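Local coordinates for protein probable Rab-related GTPase (Acanthamoeba polyphaga mimivirus, PDB 5XC5) that binds GTP with a magnesium ion as a Rab-family small GTPase and may be involved in protein transport, at residues 7-12 against 77-82; 111-116 against 143-148; 117-122 against 147-152. The protein carries 1 engineered substitution. One frame throughout, in Å; residues are numbered along the deposited sequence.

Contact 1: 7-12 against 77-82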
loop_
_atom_site.group_PDB
_atom_site.type_symbol
_atom_site.label_atom_id
_atom_site.label_comp_id
_atom_site.label_asym_id
_atom_site.label_seq_id
_atom_site.Cartn_x
_atom_site.Cartn_y
_atom_site.Cartn_z
ATOM N N LYS A 7 6.952 7.366 -8.755
ATOM C CA LYS A 7 6.007 6.282 -9.007
ATOM C C LYS A 7 5.791 5.455 -7.743
ATOM O O LYS A 7 6.731 4.863 -7.208
ATOM C CB LYS A 7 6.474 5.396 -10.159
ATOM C CG LYS A 7 5.563 4.181 -10.382
ATOM C CD LYS A 7 5.885 3.428 -11.666
ATOM C CE LYS A 7 5.000 2.190 -11.791
ATOM N NZ LYS A 7 5.197 1.478 -13.095
ATOM N N ILE A 8 4.550 5.431 -7.273
ATOM C CA ILE A 8 4.129 4.657 -6.112
ATOM C C ILE A 8 3.070 3.676 -6.588
ATOM O O ILE A 8 2.112 4.078 -7.258
ATOM C CB ILE A 8 3.514 5.561 -5.022
ATOM C CG1 ILE A 8 4.353 6.819 -4.775
ATOM C CG2 ILE A 8 3.237 4.761 -3.730
ATOM C CD1 ILE A 8 5.729 6.552 -4.258
ATOM N N ILE A 9 3.222 2.399 -6.235
ATOM C CA ILE A 9 2.185 1.411 -6.531
ATOM C C ILE A 9 1.615 0.846 -5.235
ATOM O O ILE A 9 2.321 0.711 -4.228
ATOM C CB ILE A 9 2.663 0.268 -7.454
ATOM C CG1 ILE A 9 3.747 -0.574 -6.775
ATOM C CG2 ILE A 9 3.100 0.806 -8.813
ATOM C CD1 ILE A 9 4.154 -1.792 -7.583
ATOM N N LEU A 10 0.332 0.493 -5.274
ATOM C CA LEU A 10 -0.315 -0.262 -4.206
ATOM C C LEU A 10 -0.577 -1.661 -4.729
ATOM O O LEU A 10 -1.223 -1.826 -5.774
ATOM C CB LEU A 10 -1.641 0.362 -3.773
ATOM C CG LEU A 10 -1.522 1.692 -3.048
ATOM C CD1 LEU A 10 -1.535 2.821 -4.051
ATOM C CD2 LEU A 10 -2.649 1.834 -2.006
ATOM N N ILE A 11 -0.067 -2.662 -4.008
ATOM C CA ILE A 11 -0.284 -4.065 -4.335
ATOM C C ILE A 11 -0.735 -4.796 -3.076
ATOM O O ILE A 11 -0.527 -4.328 -1.954
ATOM C CB ILE A 11 0.961 -4.736 -4.949
ATOM C CG1 ILE A 11 2.090 -4.813 -3.923
ATOM C CG2 ILE A 11 1.441 -3.968 -6.182
ATOM C CD1 ILE A 11 3.407 -5.407 -4.478
ATOM N N GLY A 12 -1.379 -5.932 -3.273
ATOM C CA GLY A 12 -1.942 -6.707 -2.182
ATOM C C GLY A 12 -3.160 -7.460 -2.665
ATOM O O GLY A 12 -3.703 -7.198 -3.733
ATOM N N THR A 77 7.503 -2.310 -12.773
ATOM C CA THR A 77 8.781 -1.761 -13.203
ATOM C C THR A 77 8.836 -0.259 -12.947
ATOM O O THR A 77 7.832 0.449 -13.062
ATOM C CB THR A 77 9.024 -2.090 -14.680
ATOM O OG1 THR A 77 10.335 -1.655 -15.062
ATOM C CG2 THR A 77 7.992 -1.426 -15.566
ATOM N N ASN A 78 10.019 0.217 -12.559
ATOM C CA ASN A 78 10.311 1.626 -12.311
ATOM C C ASN A 78 9.591 2.194 -11.097
ATOM O O ASN A 78 9.533 3.419 -10.937
ATOM C CB ASN A 78 10.077 2.510 -13.543
ATOM C CG ASN A 78 10.981 2.143 -14.693
ATOM O OD1 ASN A 78 12.167 1.875 -14.498
ATOM N ND2 ASN A 78 10.429 2.117 -15.899
ATOM N N SER A 79 9.039 1.347 -10.232
ATOM C CA SER A 79 8.417 1.845 -9.014
ATOM C C SER A 79 9.495 2.352 -8.071
ATOM O O SER A 79 10.524 1.696 -7.881
ATOM C CB SER A 79 7.639 0.722 -8.340
ATOM O OG SER A 79 6.530 0.345 -9.130
ATOM N N LEU A 80 9.268 3.525 -7.480
ATOM C CA LEU A 80 10.149 4.040 -6.443
ATOM C C LEU A 80 9.654 3.731 -5.037
ATOM O O LEU A 80 10.465 3.519 -4.134
ATOM C CB LEU A 80 10.330 5.556 -6.604
ATOM C CG LEU A 80 10.934 5.977 -7.950
ATOM C CD1 LEU A 80 11.129 7.493 -8.018
ATOM C CD2 LEU A 80 12.242 5.257 -8.209
ATOM N N GLY A 81 8.344 3.682 -4.838
ATOM C CA GLY A 81 7.785 3.291 -3.560
ATOM C C GLY A 81 6.659 2.302 -3.787
ATOM O O GLY A 81 6.014 2.295 -4.834
ATOM N N CYS A 82 6.432 1.466 -2.788
ATOM C CA CYS A 82 5.365 0.481 -2.882
ATOM C C CYS A 82 4.685 0.349 -1.532
ATOM O O CYS A 82 5.355 0.178 -0.506
ATOM C CB CYS A 82 5.920 -0.883 -3.321
ATOM S SG CYS A 82 4.696 -2.222 -3.376
#
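Lys7 and Gly81 meet where strand 6-12 runs parallel to strand 81-87, and this is the tight part of the contact. Lys7 O is gripped twice, by Leu80 N at 2.9 Å and by Gly81 N at 3.1 Å, while Ile9 N bonds in turn to Gly81 O. With no side chain at Gly81 to hold it off, Ile8 CD1 folds in to 3.9 Å from Gly81 CA, and Met164 and Met168 of helix 154-169 pack on Ile8 from that face. On the other face, Cys82 SG stands anti to its backbone N (chi1 176°), which brings it to 3.6 Å from Ile11 CD1; Leu104 of helix 91-107 touches both Ile9 and Cys82. The buried Ser79 belongs to this side too: its OG lies 3.5 Å from Ile9 CG2, but its hydrogen bond goes to Tyr76 O.

Toward Thr77 and Asn78 the pairing gives way to an exposed loop. The extended Lys7 chain passes alongside it, its CD 3.7 Å from Asn78 O, and NZ reaches Thr77 O at 2.8 Å, with Tyr75 O as a second acceptor. Thr77 CB points away from the strand, and the end of the Asn78 side chain leads off.

Strand 6-12, with 54-61 on its other flank, is an inner strand of the sheet in the P-loop GTPase fold, and at Gly12 it runs into the phosphate-binding loop.

Contact 2: 111-116 against 143-148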
loop_
_atom_site.group_PDB
_atom_site.type_symbol
_atom_site.label_atom_id
_atom_site.label_comp_id
_atom_site.label_asym_id
_atom_site.label_seq_id
_atom_site.Cartn_x
_atom_site.Cartn_y
_atom_site.Cartn_z
ATOM N N THR A 111 12.918 0.043 -6.468
ATOM C CA THR A 111 12.131 0.463 -5.317
ATOM C C THR A 111 13.064 0.898 -4.195
ATOM O O THR A 111 14.033 0.206 -3.875
ATOM C CB THR A 111 11.220 -0.670 -4.855
ATOM O OG1 THR A 111 10.566 -1.244 -5.994
ATOM C CG2 THR A 111 10.150 -0.146 -3.908
ATOM N N TYR A 112 12.780 2.058 -3.612
ATOM C CA TYR A 112 13.557 2.585 -2.502
ATOM C C TYR A 112 12.932 2.287 -1.148
ATOM O O TYR A 112 13.651 2.182 -0.151
ATOM C CB TYR A 112 13.678 4.100 -2.659
ATOM C CG TYR A 112 14.487 4.782 -1.595
ATOM C CD1 TYR A 112 15.872 4.672 -1.581
ATOM C CD2 TYR A 112 13.876 5.566 -0.621
ATOM C CE1 TYR A 112 16.629 5.308 -0.615
ATOM C CE2 TYR A 112 14.623 6.203 0.352
ATOM C CZ TYR A 112 16.003 6.070 0.346
ATOM O OH TYR A 112 16.769 6.704 1.301
ATOM N N TYR A 113 11.612 2.148 -1.092
ATOM C CA TYR A 113 10.915 1.996 0.178
ATOM C C TYR A 113 9.681 1.150 -0.070
ATOM O O TYR A 113 8.847 1.495 -0.923
ATOM C CB TYR A 113 10.512 3.369 0.716
ATOM C CG TYR A 113 9.832 3.394 2.075
ATOM C CD1 TYR A 113 10.419 2.811 3.200
ATOM C CD2 TYR A 113 8.627 4.066 2.238
ATOM C CE1 TYR A 113 9.797 2.884 4.454
ATOM C CE2 TYR A 113 8.006 4.146 3.467
ATOM C CZ TYR A 113 8.585 3.562 4.571
ATOM O OH TYR A 113 7.928 3.663 5.779
ATOM N N ILE A 114 9.580 0.047 0.666
ATOM C CA ILE A 114 8.409 -0.821 0.666
ATOM C C ILE A 114 7.787 -0.707 2.047
ATOM O O ILE A 114 8.467 -0.932 3.053
ATOM C CB ILE A 114 8.782 -2.278 0.366
ATOM C CG1 ILE A 114 9.396 -2.391 -1.026
ATOM C CG2 ILE A 114 7.560 -3.151 0.484
ATOM C CD1 ILE A 114 9.777 -3.826 -1.397
ATOM N N LEU A 115 6.507 -0.328 2.093
ATOM C CA LEU A 115 5.772 -0.135 3.337
ATOM C C LEU A 115 4.590 -1.095 3.356
ATOM O O LEU A 115 3.708 -1.013 2.497
ATOM C CB LEU A 115 5.303 1.316 3.449
ATOM C CG LEU A 115 4.438 1.664 4.662
ATOM C CD1 LEU A 115 5.133 1.306 5.964
ATOM C CD2 LEU A 115 4.090 3.150 4.615
ATOM N N VAL A 116 4.606 -2.029 4.309
ATOM C CA VAL A 116 3.502 -2.965 4.511
ATOM C C VAL A 116 2.428 -2.267 5.334
ATOM O O VAL A 116 2.709 -1.731 6.410
ATOM C CB VAL A 116 4.003 -4.230 5.227
ATOM C CG1 VAL A 116 2.828 -5.127 5.628
ATOM C CG2 VAL A 116 5.003 -4.985 4.346
ATOM N N ASP A 143 13.328 -6.478 4.816
ATOM C CA ASP A 143 13.825 -5.187 4.342
ATOM C C ASP A 143 12.679 -4.251 3.956
ATOM O O ASP A 143 12.647 -3.680 2.867
ATOM C CB ASP A 143 14.825 -5.374 3.198
ATOM C CG ASP A 143 15.510 -4.086 2.790
ATOM O OD1 ASP A 143 15.638 -3.166 3.631
ATOM O OD2 ASP A 143 15.924 -3.998 1.615
ATOM N N CYS A 144 11.719 -4.113 4.864
ATOM C CA CYS A 144 10.555 -3.272 4.627
ATOM C C CYS A 144 10.058 -2.746 5.966
ATOM O O CYS A 144 10.435 -3.238 7.032
ATOM C CB CYS A 144 9.451 -4.016 3.858
ATOM S SG CYS A 144 8.773 -5.471 4.698
ATOM N N ASP A 145 9.208 -1.732 5.893
ATOM C CA ASP A 145 8.625 -1.070 7.048
ATOM C C ASP A 145 7.157 -1.473 7.153
ATOM O O ASP A 145 6.608 -2.122 6.260
ATOM C CB ASP A 145 8.784 0.447 6.867
ATOM C CG ASP A 145 8.637 1.237 8.164
ATOM O OD1 ASP A 145 8.554 0.658 9.267
ATOM O OD2 ASP A 145 8.600 2.483 8.059
ATOM N N TYR A 146 6.518 -1.077 8.252
ATOM C CA TYR A 146 5.121 -1.414 8.493
ATOM C C TYR A 146 4.393 -0.225 9.105
ATOM O O TYR A 146 5.002 0.647 9.736
ATOM C CB TYR A 146 4.972 -2.613 9.444
ATOM C CG TYR A 146 5.554 -2.337 10.809
ATOM C CD1 TYR A 146 6.920 -2.461 11.034
ATOM C CD2 TYR A 146 4.747 -1.914 11.866
ATOM C CE1 TYR A 146 7.479 -2.187 12.278
ATOM C CE2 TYR A 146 5.293 -1.637 13.116
ATOM C CZ TYR A 146 6.660 -1.775 13.315
ATOM O OH TYR A 146 7.211 -1.503 14.552
ATOM N N VAL A 147 3.066 -0.242 8.957
ATOM C CA VAL A 147 2.196 0.792 9.505
ATOM C C VAL A 147 0.816 0.177 9.640
ATOM O O VAL A 147 0.460 -0.743 8.902
ATOM C CB VAL A 147 2.198 2.041 8.581
ATOM C CG1 VAL A 147 1.593 1.725 7.219
ATOM C CG2 VAL A 147 1.490 3.223 9.237
ATOM N N PHE A 148 0.018 0.711 10.562
ATOM C CA PHE A 148 -1.346 0.249 10.788
ATOM C C PHE A 148 -2.341 1.310 10.334
ATOM O O PHE A 148 -2.144 2.506 10.584
ATOM C CB PHE A 148 -1.551 -0.081 12.269
ATOM C CG PHE A 148 -0.804 -1.313 12.712
ATOM C CD1 PHE A 148 0.538 -1.238 13.078
ATOM C CD2 PHE A 148 -1.430 -2.542 12.735
ATOM C CE1 PHE A 148 1.235 -2.376 13.473
ATOM C CE2 PHE A 148 -0.746 -3.681 13.145
ATOM C CZ PHE A 148 0.589 -3.591 13.510
HETATM O O HOH W 1 12.099 -0.970 1.842
#
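Tyr113 and Asp145 make the polar side-chain contact between these two parallel strands. Tyr113 CG is anti to the backbone N (chi1 -177°), and at the far end of the ring OH gives a 2.7 Å hydrogen bond to Asp145 OD2. That oxygen lies at the ring's edge, in its plane, and is met on its anti side, 18° out of the carboxylate plane; ring and carboxylate are turned 57° against each other. The Asp145 CB comes within 3.6 Å of Tyr113 CE1, so the contact is more than a single bond. OD2 also takes a salt bridge from Lys163 of helix 154-169, while OD1 accepts a weak bond from the Tyr146 amide.

Main-chain hydrogen bonds alternate between the strands. Asp145 N bonds to Ile114 O at 3.0 Å, Val116 N to Asp145 O at 2.8 Å, and Val147 N to Val116 O. Just before the pairing begins, one water spans the gap, accepting from Ile114 N and donating to Asp143 O.

Apolar contacts lie on both faces. On the side of Asp145, Leu115 CD1 meets Val147 CG1 at 3.8 Å, the two side chains crossing at about a right angle. On the opposite face Cys144 SG touches Val116 CG2, also at 3.8 Å, and helix 91-107 packs over this patch through Val97 and Ile101.

Shared between a phenol and an ammonium group, OD2 probably keeps its negative charge. The chemistry implies that strand 145-148 is held to 113-119 by backbone pairing and apolar contacts, while Asp145 adds a charged link to helix 154-169 through Lys163.

Contact 3: 117-122 against 147-152. With GTP (guanosine-5'-triphosphate), chain B.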
loop_
_atom_site.group_PDB
_atom_site.type_symbol
_atom_site.label_atom_id
_atom_site.label_comp_id
_atom_site.label_asym_id
_atom_site.label_seq_id
_atom_site.Cartn_x
_atom_site.Cartn_y
_atom_site.Cartn_z
ATOM N N VAL A 117 1.195 -2.280 4.835
ATOM C CA VAL A 117 0.078 -1.611 5.490
ATOM C C VAL A 117 -0.837 -2.681 6.060
ATOM O O VAL A 117 -1.478 -3.427 5.308
ATOM C CB VAL A 117 -0.702 -0.702 4.530
ATOM C CG1 VAL A 117 -1.874 -0.022 5.249
ATOM C CG2 VAL A 117 0.235 0.325 3.901
ATOM N N ALA A 118 -0.913 -2.739 7.386
ATOM C CA ALA A 118 -1.847 -3.614 8.087
ATOM C C ALA A 118 -3.160 -2.846 8.191
ATOM O O ALA A 118 -3.309 -1.954 9.034
ATOM C CB ALA A 118 -1.283 -3.958 9.464
ATOM N N ASN A 119 -4.101 -3.165 7.308
ATOM C CA ASN A 119 -5.321 -2.391 7.145
ATOM C C ASN A 119 -6.496 -3.049 7.861
ATOM O O ASN A 119 -6.464 -4.222 8.253
ATOM C CB ASN A 119 -5.646 -2.208 5.660
ATOM C CG ASN A 119 -6.563 -1.028 5.398
ATOM O OD1 ASN A 119 -6.556 -0.056 6.135
ATOM N ND2 ASN A 119 -7.354 -1.108 4.336
ATOM N N LYS A 120 -7.555 -2.251 8.009
ATOM C CA LYS A 120 -8.821 -2.626 8.654
ATOM C C LYS A 120 -8.702 -2.719 10.170
ATOM O O LYS A 120 -9.431 -3.482 10.814
ATOM C CB LYS A 120 -9.494 -3.866 8.045
ATOM C CG LYS A 120 -9.547 -3.824 6.525
ATOM C CD LYS A 120 -10.594 -4.758 5.984
ATOM C CE LYS A 120 -10.557 -4.814 4.450
ATOM N NZ LYS A 120 -11.609 -5.758 3.922
ATOM N N ILE A 121 -7.806 -1.920 10.758
ATOM C CA ILE A 121 -7.614 -1.948 12.207
ATOM C C ILE A 121 -8.856 -1.534 12.987
ATOM O O ILE A 121 -8.908 -1.758 14.198
ATOM C CB ILE A 121 -6.373 -1.127 12.626
ATOM C CG1 ILE A 121 -6.603 0.373 12.389
ATOM C CG2 ILE A 121 -5.134 -1.659 11.933
ATOM C CD1 ILE A 121 -5.389 1.250 12.702
ATOM N N ASP A 122 -9.843 -0.921 12.329
ATOM C CA ASP A 122 -11.097 -0.582 12.991
ATOM C C ASP A 122 -11.846 -1.819 13.453
ATOM O O ASP A 122 -12.637 -1.732 14.397
ATOM C CB ASP A 122 -11.986 0.223 12.043
ATOM C CG ASP A 122 -12.236 -0.503 10.731
ATOM O OD1 ASP A 122 -11.292 -0.580 9.914
ATOM O OD2 ASP A 122 -13.362 -1.002 10.509
ATOM N N VAL A 147 3.066 -0.242 8.957
ATOM C CA VAL A 147 2.196 0.792 9.505
ATOM C C VAL A 147 0.816 0.177 9.640
ATOM O O VAL A 147 0.460 -0.743 8.902
ATOM C CB VAL A 147 2.198 2.041 8.581
ATOM C CG1 VAL A 147 1.593 1.725 7.219
ATOM C CG2 VAL A 147 1.490 3.223 9.237
ATOM N N PHE A 148 0.018 0.711 10.562
ATOM C CA PHE A 148 -1.346 0.249 10.788
ATOM C C PHE A 148 -2.341 1.310 10.334
ATOM O O PHE A 148 -2.144 2.506 10.584
ATOM C CB PHE A 148 -1.551 -0.081 12.269
ATOM C CG PHE A 148 -0.804 -1.313 12.712
ATOM C CD1 PHE A 148 0.538 -1.238 13.078
ATOM C CD2 PHE A 148 -1.430 -2.542 12.735
ATOM C CE1 PHE A 148 1.235 -2.376 13.473
ATOM C CE2 PHE A 148 -0.746 -3.681 13.145
ATOM C CZ PHE A 148 0.589 -3.591 13.510
ATOM N N ALA A 149 -3.410 0.877 9.662
ATOM C CA ALA A 149 -4.348 1.840 9.098
ATOM C C ALA A 149 -5.770 1.296 9.039
ATOM O O ALA A 149 -6.023 0.098 9.202
ATOM C CB ALA A 149 -3.901 2.288 7.701
ATOM N N SER A 150 -6.708 2.227 8.842
ATOM C CA SER A 150 -8.069 1.942 8.413
ATOM C C SER A 150 -8.406 2.930 7.311
ATOM O O SER A 150 -8.201 4.135 7.486
ATOM C CB SER A 150 -9.056 2.141 9.562
ATOM O OG SER A 150 -10.394 2.082 9.078
ATOM N N SER A 151 -8.910 2.417 6.180
ATOM C CA SER A 151 -9.280 3.277 5.059
ATOM C C SER A 151 -10.271 4.349 5.472
ATOM O O SER A 151 -10.304 5.428 4.866
ATOM C CB SER A 151 -9.929 2.446 3.952
ATOM O OG SER A 151 -9.151 1.311 3.593
ATOM N N PHE A 152 -11.102 4.063 6.468
ATOM C CA PHE A 152 -12.168 4.960 6.891
ATOM C C PHE A 152 -11.690 6.022 7.863
ATOM O O PHE A 152 -12.471 6.909 8.222
ATOM C CB PHE A 152 -13.311 4.154 7.525
ATOM C CG PHE A 152 -13.796 3.020 6.667
ATOM C CD1 PHE A 152 -13.811 3.138 5.290
ATOM C CD2 PHE A 152 -14.216 1.826 7.241
ATOM C CE1 PHE A 152 -14.243 2.092 4.488
ATOM C CE2 PHE A 152 -14.660 0.778 6.443
ATOM C CZ PHE A 152 -14.664 0.915 5.068
HETATM P PG GTP B . -9.153 -5.259 -5.185
HETATM O O1G GTP B . -9.246 -4.047 -6.092
HETATM O O2G GTP B . -10.182 -6.297 -5.524
HETATM O O3G GTP B . -7.755 -5.835 -5.131
HETATM O O3B GTP B . -9.557 -4.844 -3.649
HETATM P PB GTP B . -9.024 -3.565 -2.804
HETATM O O1B GTP B . -8.862 -2.353 -3.700
HETATM O O2B GTP B . -7.787 -3.940 -2.037
HETATM O O3A GTP B . -10.143 -3.351 -1.658
HETATM P PA GTP B . -11.335 -2.246 -1.684
HETATM O O1A GTP B . -10.774 -0.843 -1.428
HETATM O O2A GTP B . -12.196 -2.422 -2.953
HETATM O "O5'" GTP B . -12.151 -2.677 -0.346
HETATM C "C5'" GTP B . -12.783 -3.937 -0.245
HETATM C "C4'" GTP B . -13.876 -3.872 0.821
HETATM O "O4'" GTP B . -13.241 -3.676 2.076
HETATM C "C3'" GTP B . -14.849 -2.723 0.631
HETATM O "O3'" GTP B . -16.162 -3.141 0.976
HETATM C "C2'" GTP B . -14.373 -1.690 1.629
HETATM O "O2'" GTP B . -15.410 -0.851 2.083
HETATM C "C1'" GTP B . -13.801 -2.555 2.734
HETATM N N9 GTP B . -12.745 -1.815 3.437
HETATM C C8 GTP B . -11.712 -1.100 2.887
HETATM N N7 GTP B . -10.958 -0.582 3.878
HETATM C C5 GTP B . -11.509 -0.957 5.061
HETATM C C6 GTP B . -11.158 -0.715 6.384
HETATM O O6 GTP B . -10.173 -0.036 6.726
HETATM N N1 GTP B . -11.965 -1.261 7.355
HETATM C C2 GTP B . -13.068 -2.033 7.056
HETATM N N2 GTP B . -13.787 -2.526 8.058
HETATM N N3 GTP B . -13.420 -2.286 5.751
HETATM C C4 GTP B . -12.635 -1.736 4.789
#
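Asp122 and Ser150 meet at the N1/O6 edge of the guanine of bound GTP. Asp122 OD1 takes the guanine N1 proton at 2.7 Å and OD2 the amino group N2; Ser150 OG lies within bonding range of both Asp122 OD1 and GTP O6, and which of them its proton serves is not settled. Nearer the imidazole side of the base, Asn119 ND2 donates an almost straight bond to Ser151 OG at 3.1 Å, in the plane of its amide, as well as bonding to Val16 O. Ser151 OG is thus positioned to bond to GTP N7 at 2.6 Å, while Ser151 N holds O6.

Lys120 lays its chain across one guanine face. CB starts 3.7 Å from GTP N1, CG comes to 3.5 Å from C6, CD passes close to N3 and C2, and CE reaches 3.7 Å from C4. The extended torsions beyond CG then deliver NZ to the ribose, where it bonds to O4' at 3.2 Å and to Gly15 O of the phosphate-binding loop. Phe152 leans over the opposite face of the base, CE2 and CZ closest, with CZ 3.3 Å from GTP C4.

Behind the pocket, Ala118 N and Ala149 N keep up the parallel pairing, Ile121 N hydrogen-bonds to Ala149 O, and Ile121 CG2 sits at the edge of the Phe148 ring. Asn119 to Asp122 form the NKxD motif and Ser150 to Phe152 the position of the SAK motif, the two loops that read guanine in Ras-family GTPases.

How the contacts relate
All three contacts belong to one six-stranded sheet. Contact 1 is buried and pairs inner strands 6-12 and 81-87; the latter bonds to 113-119, so contact 1 passes into contact 2 through Leu80 O to Tyr112 N and Cys82 O to Leu115 N. Contacts 2 and 3 use the same two strands, 113-119 and 145-148, sharing Val147 and Phe148. Contact 1 has its charge, Lys7, on loop carbonyls at the exposed end; the mostly buried contact 2 adds a carboxylate, Asp145, paired with a tyrosine and a lysine. Contact 3 is only partly buried: beyond the strand ends, hydrophobic packing gives way to polar side chains on the nucleotide. Contacts 1 and 3 lie about 19 Å apart between centres.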